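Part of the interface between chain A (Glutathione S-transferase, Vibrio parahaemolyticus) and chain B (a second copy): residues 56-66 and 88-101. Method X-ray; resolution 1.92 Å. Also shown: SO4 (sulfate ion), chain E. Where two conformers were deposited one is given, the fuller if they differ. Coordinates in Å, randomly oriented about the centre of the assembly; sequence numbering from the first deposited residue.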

ATOM      1  N   GLU A  56      -5.065  10.459 -17.144  1.00 17.33           N
ATOM      2  CA  GLU A  56      -4.386  11.564 -17.811  1.00 15.33           C
ATOM      3  C   GLU A  56      -5.200  12.831 -17.595  1.00 18.23           C
ATOM      4  O   GLU A  56      -6.365  12.898 -18.000  1.00 19.05           O
ATOM      5  N   LEU A  57      -4.595  13.823 -16.949  1.00 19.36           N
ATOM      6  CA  LEU A  57      -5.268  15.079 -16.657  1.00 21.01           C
ATOM      7  C   LEU A  57      -5.314  15.965 -17.901  1.00 18.43           C
ATOM      8  O   LEU A  57      -4.631  15.721 -18.898  1.00 20.07           O
ATOM      9  N   ASP A  58      -6.127  17.024 -17.820  1.00 23.61           N
ATOM     10  CA  ASP A  58      -6.258  17.948 -18.944  1.00 28.58           C
ATOM     11  C   ASP A  58      -4.914  18.519 -19.376  1.00 28.09           C
ATOM     12  O   ASP A  58      -4.690  18.732 -20.573  1.00 27.69           O
ATOM     13  N   ASP A  59      -4.003  18.762 -18.435  1.00 26.36           N
ATOM     14  CA  ASP A  59      -2.711  19.347 -18.769  1.00 23.54           C
ATOM     15  C   ASP A  59      -1.667  18.304 -19.159  1.00 24.99           C
ATOM     16  O   ASP A  59      -0.498  18.656 -19.341  1.00 23.16           O
ATOM     17  N   GLY A  60      -2.055  17.034 -19.287  1.00 26.10           N
ATOM     18  CA  GLY A  60      -1.144  15.993 -19.712  1.00 26.10           C
ATOM     19  C   GLY A  60      -0.467  15.222 -18.598  1.00 21.22           C
ATOM     20  O   GLY A  60       0.226  14.238 -18.883  1.00 24.43           O
ATOM     21  N   THR A  61      -0.624  15.641 -17.346  1.00 20.96           N
ATOM     22  CA  THR A  61      -0.064  14.884 -16.233  1.00 19.31           C
ATOM     23  C   THR A  61      -0.719  13.511 -16.154  1.00 16.04           C
ATOM     24  O   THR A  61      -1.934  13.381 -16.320  1.00 18.62           O
ATOM     25  N   THR A  62       0.084  12.476 -15.896  1.00 16.03           N
ATOM     26  CA  THR A  62      -0.443  11.124 -15.745  1.00 20.40           C
ATOM     27  C   THR A  62      -0.259  10.613 -14.322  1.00 21.89           C
ATOM     28  O   THR A  62       0.748  10.902 -13.665  1.00 20.08           O
ATOM     29  N   ILE A  63      -1.247   9.849 -13.860  1.00 15.06           N
ATOM     30  CA  ILE A  63      -1.262   9.237 -12.537  1.00 14.29           C
ATOM     31  C   ILE A  63      -1.557   7.755 -12.722  1.00 15.29           C
ATOM     32  O   ILE A  63      -2.554   7.399 -13.358  1.00 16.84           O
ATOM     33  N   CYS A  64      -0.684   6.898 -12.198  1.00 15.85           N
ATOM     34  CA  CYS A  64      -0.913   5.458 -12.184  1.00 18.68           C
ATOM     35  C   CYS A  64      -1.146   5.005 -10.744  1.00 13.92           C
ATOM     36  O   CYS A  64      -1.115   5.817  -9.815  1.00 16.27           O
ATOM     37  N   GLU A  65      -1.377   3.692 -10.578  1.00 14.61           N
ATOM     38  CA  GLU A  65      -1.811   3.048  -9.331  1.00 15.85           C
ATOM     39  C   GLU A  65      -3.288   3.321  -9.072  1.00 16.11           C
ATOM     40  O   GLU A  65      -3.697   4.481  -8.965  1.00 12.77           O
ATOM     41  N   SER A  66      -4.090   2.256  -8.955  0.57 15.00           N
ATOM     42  CA  SER A  66      -5.539   2.419  -8.869  0.57 15.20           C
ATOM     43  C   SER A  66      -5.947   3.298  -7.689  0.57 13.72           C
ATOM     44  O   SER A  66      -6.836   4.149  -7.822  0.57 13.72           O
TER
ATOM     45  N   GLN B  88      -4.036  18.904  -4.366  1.00 18.94           N
ATOM     46  CA  GLN B  88      -4.731  17.727  -4.890  1.00 13.71           C
ATOM     47  C   GLN B  88      -3.809  16.864  -5.744  1.00 14.68           C
ATOM     48  O   GLN B  88      -3.743  15.641  -5.569  1.00 15.49           O
ATOM     49  N   LEU B  89      -3.092  17.483  -6.688  1.00 15.47           N
ATOM     50  CA  LEU B  89      -2.199  16.709  -7.546  1.00 16.37           C
ATOM     51  C   LEU B  89      -1.084  16.057  -6.739  1.00 14.72           C
ATOM     52  O   LEU B  89      -0.789  14.871  -6.925  1.00 15.29           O
ATOM     53  N   GLU B  90      -0.448  16.816  -5.841  1.00 11.92           N
ATOM     54  CA  GLU B  90       0.628  16.249  -5.033  1.00 13.54           C
ATOM     55  C   GLU B  90       0.133  15.083  -4.185  1.00 12.15           C
ATOM     56  O   GLU B  90       0.858  14.101  -3.989  1.00 14.35           O
ATOM     57  N   ARG B  91      -1.092  15.176  -3.664  1.00 13.24           N
ATOM     58  CA  ARG B  91      -1.621  14.086  -2.849  1.00 12.14           C
ATOM     59  C   ARG B  91      -1.749  12.806  -3.664  1.00 12.37           C
ATOM     60  O   ARG B  91      -1.466  11.713  -3.160  1.00 12.56           O
ATOM     61  N   ALA B  92      -2.155  12.923  -4.932  1.00 12.41           N
ATOM     62  CA  ALA B  92      -2.251  11.749  -5.796  1.00 12.32           C
ATOM     63  C   ALA B  92      -0.872  11.256  -6.223  1.00 15.74           C
ATOM     64  O   ALA B  92      -0.652  10.045  -6.352  1.00 14.24           O
ATOM     65  N   GLN B  93       0.066  12.175  -6.460  1.00 14.93           N
ATOM     66  CA  GLN B  93       1.417  11.761  -6.823  1.00 11.07           C
ATOM     67  C   GLN B  93       2.119  11.096  -5.647  1.00 14.22           C
ATOM     68  O   GLN B  93       2.840  10.106  -5.823  1.00 13.33           O
ATOM     69  N   VAL B  94       1.908  11.617  -4.437  1.00 12.23           N
ATOM     70  CA  VAL B  94       2.454  10.969  -3.248  1.00 11.45           C
ATOM     71  C   VAL B  94       1.920   9.547  -3.128  1.00 12.55           C
ATOM     72  O   VAL B  94       2.684   8.598  -2.918  1.00 13.75           O
ATOM     73  N   GLU B  95       0.601   9.377  -3.281  1.00 13.87           N
ATOM     74  CA  GLU B  95       0.010   8.039  -3.232  1.00 15.31           C
ATOM     75  C   GLU B  95       0.608   7.132  -4.299  1.00 15.65           C
ATOM     76  O   GLU B  95       0.947   5.971  -4.025  1.00 12.45           O
ATOM     77  N   MET B  96       0.756   7.650  -5.521  1.00 11.40           N
ATOM     78  CA  MET B  96       1.295   6.851  -6.617  1.00 14.22           C
ATOM     79  C   MET B  96       2.726   6.416  -6.334  1.00 14.08           C
ATOM     80  O   MET B  96       3.051   5.226  -6.399  1.00 13.59           O
ATOM     81  N   TRP B  97       3.602   7.376  -6.031  1.00 11.31           N
ATOM     82  CA  TRP B  97       5.006   7.039  -5.827  1.00 14.73           C
ATOM     83  C   TRP B  97       5.224   6.266  -4.533  1.00 16.03           C
ATOM     84  O   TRP B  97       6.153   5.455  -4.453  1.00 14.78           O
ATOM     85  N   HIS B  98       4.384   6.483  -3.518  1.00 12.12           N
ATOM     86  CA  HIS B  98       4.525   5.701  -2.293  1.00 14.38           C
ATOM     87  C   HIS B  98       4.300   4.222  -2.577  1.00 14.19           C
ATOM     88  O   HIS B  98       5.095   3.369  -2.171  1.00 13.46           O
ATOM     89  N   ARG B  99       3.234   3.904  -3.309  1.00 16.69           N
ATOM     90  CA  ARG B  99       2.930   2.508  -3.609  1.00 16.16           C
ATOM     91  C   ARG B  99       3.980   1.895  -4.525  1.00 22.29           C
ATOM     92  O   ARG B  99       4.327   0.716  -4.383  1.00 17.36           O
ATOM     93  N   VAL B 100       4.497   2.680  -5.471  1.00 17.06           N
ATOM     94  CA  VAL B 100       5.561   2.194  -6.347  1.00 16.99           C
ATOM     95  C   VAL B 100       6.806   1.870  -5.533  1.00 19.58           C
ATOM     96  O   VAL B 100       7.370   0.773  -5.637  1.00 21.95           O
ATOM     97  N   VAL B 101       7.251   2.817  -4.702  1.00 13.99           N
ATOM     98  CA  VAL B 101       8.432   2.584  -3.874  1.00 14.33           C
ATOM     99  C   VAL B 101       8.203   1.405  -2.935  1.00 19.57           C
ATOM    100  O   VAL B 101       9.096   0.573  -2.730  1.00 19.24           O
TER

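The strand through Ile A63 of chain A lies across helix 88-101 of chain B, the axes 8.2 Å apart at closest approach with N-to-C directions 43° apart; the two stretches bury 482 Å² in sum. Contact comes from one face of the helix, at Leu B89, Ala B92, Gln B93, Met B96, Arg B99 and Val B100, so that the contacts recur every three or four residues as successive turns come round.

Met B96 is the largest bump, covered over 78 Å². Its chain, t at chi1 and chi2 and p at chi3, brings Met B96 SD to 4.0 Å from Ile A63 CA and 3.6 Å from Cys A64 SG (chi1 p). The backbone Cys A64 N points almost straight at Met B96 SD, 3.3 Å away with an N-H...S angle of 171°, a weak hydrogen bond.

Toward the start of the helix, Ile A63 (m, t) sets its CD1 against Ala B92 CB at 3.8 Å and, nearly at right angles to that, Leu B89 CD1 at 4.1 Å; the small alanine leaves the room that this methyl occupies. Leu B89 (t, p) leaves the helix sideways, but its end turns inward, so that its CD1 also meets Leu A57 CD1 at 3.8 Å and Thr A61 CG2 at 4.0 Å. Behind this pocket, Asp A59 OD1 accepts from Thr A61 N (3.0 Å) and Thr A61 OG1 (2.8 Å), holding the threonine while its CG2 faces the helix.

Glu A65 points toward the helix and bends (m, m), laying CG 3.9 Å from Met B96 O and OE1 3.9 Å from Arg B99 CB. Two waters fill polar gaps. Water 1 donates to Thr A62 O (2.8 Å) and accepts from Gln B93 NE2 (3.0 Å); water 2 donates to Glu A65 OE1 (3.2 Å) and accepts from Arg B99 NH1 (2.9 Å). Arg B99 NE is meanwhile salt-bridged to Glu B95 OE2 at 2.8 Å. A sulfate, probably from the crystallisation liquor, accepts from Gln B88 N at its O4 and Arg B91 NH2 at its O1, both at 2.9 Å, away from the chain A stretch.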

ATOM      1  CB  GLU A  56      -4.202  11.279 -19.303  1.00 20.89           C
ATOM      2  CG  GLU A  56      -3.316  12.286 -20.024  1.00 23.61           C
ATOM      3  CD  GLU A  56      -3.168  11.975 -21.503  1.00 35.21           C
ATOM      4  OE1 GLU A  56      -4.196  11.736 -22.172  1.00 37.82           O
ATOM      5  OE2 GLU A  56      -2.021  11.964 -21.995  1.00 38.52           O
ATOM      6  CB  LEU A  57      -4.561  15.809 -15.515  1.00 21.95           C
ATOM      7  CG  LEU A  57      -4.322  14.998 -14.245  1.00 22.75           C
ATOM      8  CD1 LEU A  57      -3.752  15.876 -13.139  1.00 20.05           C
ATOM      9  CD2 LEU A  57      -5.609  14.319 -13.800  1.00 21.21           C
ATOM     10  CB  ASP A  58      -7.221  19.083 -18.591  1.00 32.88           C
ATOM     11  CG  ASP A  58      -8.667  18.630 -18.553  1.00 43.03           C
ATOM     12  OD1 ASP A  58      -9.001  17.650 -19.253  1.00 45.53           O
ATOM     13  OD2 ASP A  58      -9.468  19.254 -17.825  1.00 51.71           O
ATOM     14  CB  ASP A  59      -2.200  20.213 -17.609  1.00 21.73           C
ATOM     15  CG  ASP A  59      -1.828  19.405 -16.367  1.00 20.89           C
ATOM     16  OD1 ASP A  59      -1.971  18.164 -16.361  1.00 21.85           O
ATOM     17  OD2 ASP A  59      -1.383  20.028 -15.381  1.00 21.01           O
ATOM     18  CB  THR A  61      -0.281  15.642 -14.923  1.00 20.16           C
ATOM     19  OG1 THR A  61       0.201  16.984 -15.057  1.00 22.38           O
ATOM     20  CG2 THR A  61       0.450  14.955 -13.774  1.00 23.28           C
ATOM     21  CB  THR A  62       0.203  10.139 -16.729  1.00 18.86           C
ATOM     22  OG1 THR A  62       1.625  10.136 -16.561  1.00 24.45           O
ATOM     23  CG2 THR A  62      -0.150  10.507 -18.167  1.00 18.13           C
ATOM     24  CB  ILE A  63      -2.321   9.887 -11.623  1.00 15.91           C
ATOM     25  CG1 ILE A  63      -2.047  11.386 -11.458  1.00 21.03           C
ATOM     26  CG2 ILE A  63      -2.371   9.189 -10.265  1.00 17.04           C
ATOM     27  CD1 ILE A  63      -3.211  12.162 -10.857  1.00 23.66           C
ATOM     28  CB  CYS A  64       0.254   4.713 -12.842  1.00 20.30           C
ATOM     29  SG  CYS A  64       1.807   4.717 -11.915  1.00 22.83           S
ATOM     30  CB  GLU A  65      -0.978   3.494  -8.120  1.00 15.13           C
ATOM     31  CG  GLU A  65       0.439   2.957  -8.098  1.00 16.83           C
ATOM     32  CD  GLU A  65       0.488   1.445  -7.958  1.00 24.63           C
ATOM     33  OE1 GLU A  65      -0.378   0.878  -7.259  1.00 22.57           O
ATOM     34  OE2 GLU A  65       1.394   0.825  -8.552  1.00 26.91           O
ATOM     35  CB  SER A  66      -6.216   1.051  -8.775  0.57 17.42           C
ATOM     36  OG  SER A  66      -5.747   0.328  -7.653  0.57 17.19           O
TER
ATOM     37  CB  GLN B  88      -5.954  18.169  -5.698  1.00 18.20           C
ATOM     38  CG  GLN B  88      -6.676  17.045  -6.438  1.00 18.76           C
ATOM     39  CD  GLN B  88      -7.791  17.574  -7.331  1.00 23.72           C
ATOM     40  OE1 GLN B  88      -8.060  18.775  -7.354  1.00 23.22           O
ATOM     41  NE2 GLN B  88      -8.441  16.679  -8.069  1.00 16.15           N
ATOM     42  CB  LEU B  89      -1.615  17.595  -8.649  1.00 18.85           C
ATOM     43  CG  LEU B  89      -0.633  16.895  -9.593  1.00 16.66           C
ATOM     44  CD1 LEU B  89      -1.274  15.662 -10.204  1.00 19.45           C
ATOM     45  CD2 LEU B  89      -0.156  17.844 -10.684  1.00 19.67           C
ATOM     46  CB  GLU B  90       1.254  17.323  -4.140  1.00 15.98           C
ATOM     47  CG  GLU B  90       2.048  18.369  -4.895  1.00 22.04           C
ATOM     48  CD  GLU B  90       2.867  19.263  -3.981  1.00 25.27           C
ATOM     49  OE1 GLU B  90       2.940  18.979  -2.763  1.00 20.43           O
ATOM     50  OE2 GLU B  90       3.445  20.244  -4.489  1.00 22.83           O
ATOM     51  CB  ARG B  91      -2.966  14.484  -2.237  1.00 13.58           C
ATOM     52  CG  ARG B  91      -2.823  15.420  -1.037  1.00 15.80           C
ATOM     53  CD  ARG B  91      -4.137  15.635  -0.294  1.00 15.67           C
ATOM     54  NE  ARG B  91      -5.039  16.547  -0.994  1.00 16.85           N
ATOM     55  CZ  ARG B  91      -4.944  17.869  -0.958  1.00 21.97           C
ATOM     56  NH1 ARG B  91      -3.971  18.476  -0.297  1.00 20.38           N
ATOM     57  NH2 ARG B  91      -5.848  18.603  -1.600  1.00 19.61           N
ATOM     58  CB  ALA B  92      -3.107  12.069  -7.022  1.00 14.00           C
ATOM     59  CB  GLN B  93       2.215  12.964  -7.325  1.00 16.08           C
ATOM     60  CG  GLN B  93       1.749  13.467  -8.683  1.00 16.88           C
ATOM     61  CD  GLN B  93       2.337  14.817  -9.047  1.00 19.74           C
ATOM     62  OE1 GLN B  93       2.567  15.664  -8.181  1.00 18.66           O
ATOM     63  NE2 GLN B  93       2.580  15.026 -10.340  1.00 17.25           N
ATOM     64  CB  VAL B  94       2.147  11.806  -1.993  1.00 12.99           C
ATOM     65  CG1 VAL B  94       2.252  10.954  -0.733  1.00 14.08           C
ATOM     66  CG2 VAL B  94       3.107  12.986  -1.911  1.00 15.85           C
ATOM     67  CB  GLU B  95      -1.511   8.129  -3.402  1.00 13.78           C
ATOM     68  CG  GLU B  95      -2.242   6.806  -3.179  1.00 15.45           C
ATOM     69  CD  GLU B  95      -2.324   6.432  -1.713  1.00 18.36           C
ATOM     70  OE1 GLU B  95      -2.718   7.298  -0.907  1.00 13.88           O
ATOM     71  OE2 GLU B  95      -1.972   5.286  -1.368  1.00 16.02           O
ATOM     72  CB  MET B  96       1.225   7.647  -7.920  1.00 15.48           C
ATOM     73  CG  MET B  96       2.055   7.062  -9.047  1.00 18.87           C
ATOM     74  SD  MET B  96       1.978   8.045 -10.560  1.00 20.24           S
ATOM     75  CE  MET B  96       2.516   9.649  -9.986  1.00 24.90           C
ATOM     76  CB  TRP B  97       5.859   8.303  -5.853  1.00 14.77           C
ATOM     77  CG  TRP B  97       6.153   8.757  -7.245  1.00 14.70           C
ATOM     78  CD1 TRP B  97       5.526   9.752  -7.938  1.00 18.68           C
ATOM     79  CD2 TRP B  97       7.136   8.209  -8.127  1.00 15.33           C
ATOM     80  NE1 TRP B  97       6.069   9.866  -9.198  1.00 17.66           N
ATOM     81  CE2 TRP B  97       7.062   8.930  -9.336  1.00 17.94           C
ATOM     82  CE3 TRP B  97       8.083   7.188  -8.006  1.00 13.69           C
ATOM     83  CZ2 TRP B  97       7.895   8.658 -10.418  1.00 17.73           C
ATOM     84  CZ3 TRP B  97       8.909   6.917  -9.086  1.00 18.92           C
ATOM     85  CH2 TRP B  97       8.811   7.652 -10.274  1.00 15.30           C
ATOM     86  CB  HIS B  98       3.555   6.196  -1.217  1.00 14.19           C
ATOM     87  CG  HIS B  98       4.078   6.050   0.182  1.00 13.14           C
ATOM     88  ND1 HIS B  98       3.365   6.453   1.290  1.00 14.27           N
ATOM     89  CD2 HIS B  98       5.254   5.567   0.647  1.00 14.32           C
ATOM     90  CE1 HIS B  98       4.074   6.215   2.379  1.00 16.80           C
ATOM     91  NE2 HIS B  98       5.226   5.679   2.018  1.00 16.36           N
ATOM     92  CB  ARG B  99       1.538   2.412  -4.227  1.00 15.44           C
ATOM     93  CG  ARG B  99       0.455   2.817  -3.236  1.00 16.79           C
ATOM     94  CD  ARG B  99      -0.930   2.894  -3.846  1.00 16.27           C
ATOM     95  NE  ARG B  99      -1.916   2.906  -2.770  1.00 22.41           N
ATOM     96  CZ  ARG B  99      -2.446   1.812  -2.240  1.00 23.77           C
ATOM     97  NH1 ARG B  99      -2.191   0.611  -2.734  1.00 20.08           N
ATOM     98  NH2 ARG B  99      -3.248   1.926  -1.185  1.00 24.59           N
ATOM     99  CB  VAL B 100       5.854   3.224  -7.453  1.00 19.54           C
ATOM    100  CG1 VAL B 100       7.171   2.913  -8.150  1.00 17.00           C
ATOM    101  CG2 VAL B 100       4.709   3.258  -8.455  1.00 16.56           C
ATOM    102  CB  VAL B 101       8.804   3.862  -3.097  1.00 18.66           C
ATOM    103  CG1 VAL B 101       9.853   3.560  -2.033  1.00 16.35           C
ATOM    104  CG2 VAL B 101       9.310   4.938  -4.051  1.00 22.14           C
TER
HETATM  105  S   SO4 E 302      -5.831  22.171  -3.225  1.00 33.82           S
HETATM  106  O1  SO4 E 302      -5.558  21.477  -2.006  1.00 31.24           O
HETATM  107  O2  SO4 E 302      -4.826  23.168  -3.424  1.00 35.81           O
HETATM  108  O3  SO4 E 302      -7.109  22.789  -3.147  1.00 28.52           O
HETATM  109  O4  SO4 E 302      -5.804  21.262  -4.317  1.00 25.43           O
HETATM  110  O   HOH W   1       2.431  12.670 -12.216  1.00 25.40           O
HETATM  111  O   HOH W   2      -0.174  -0.614  -4.453  1.00 39.60           O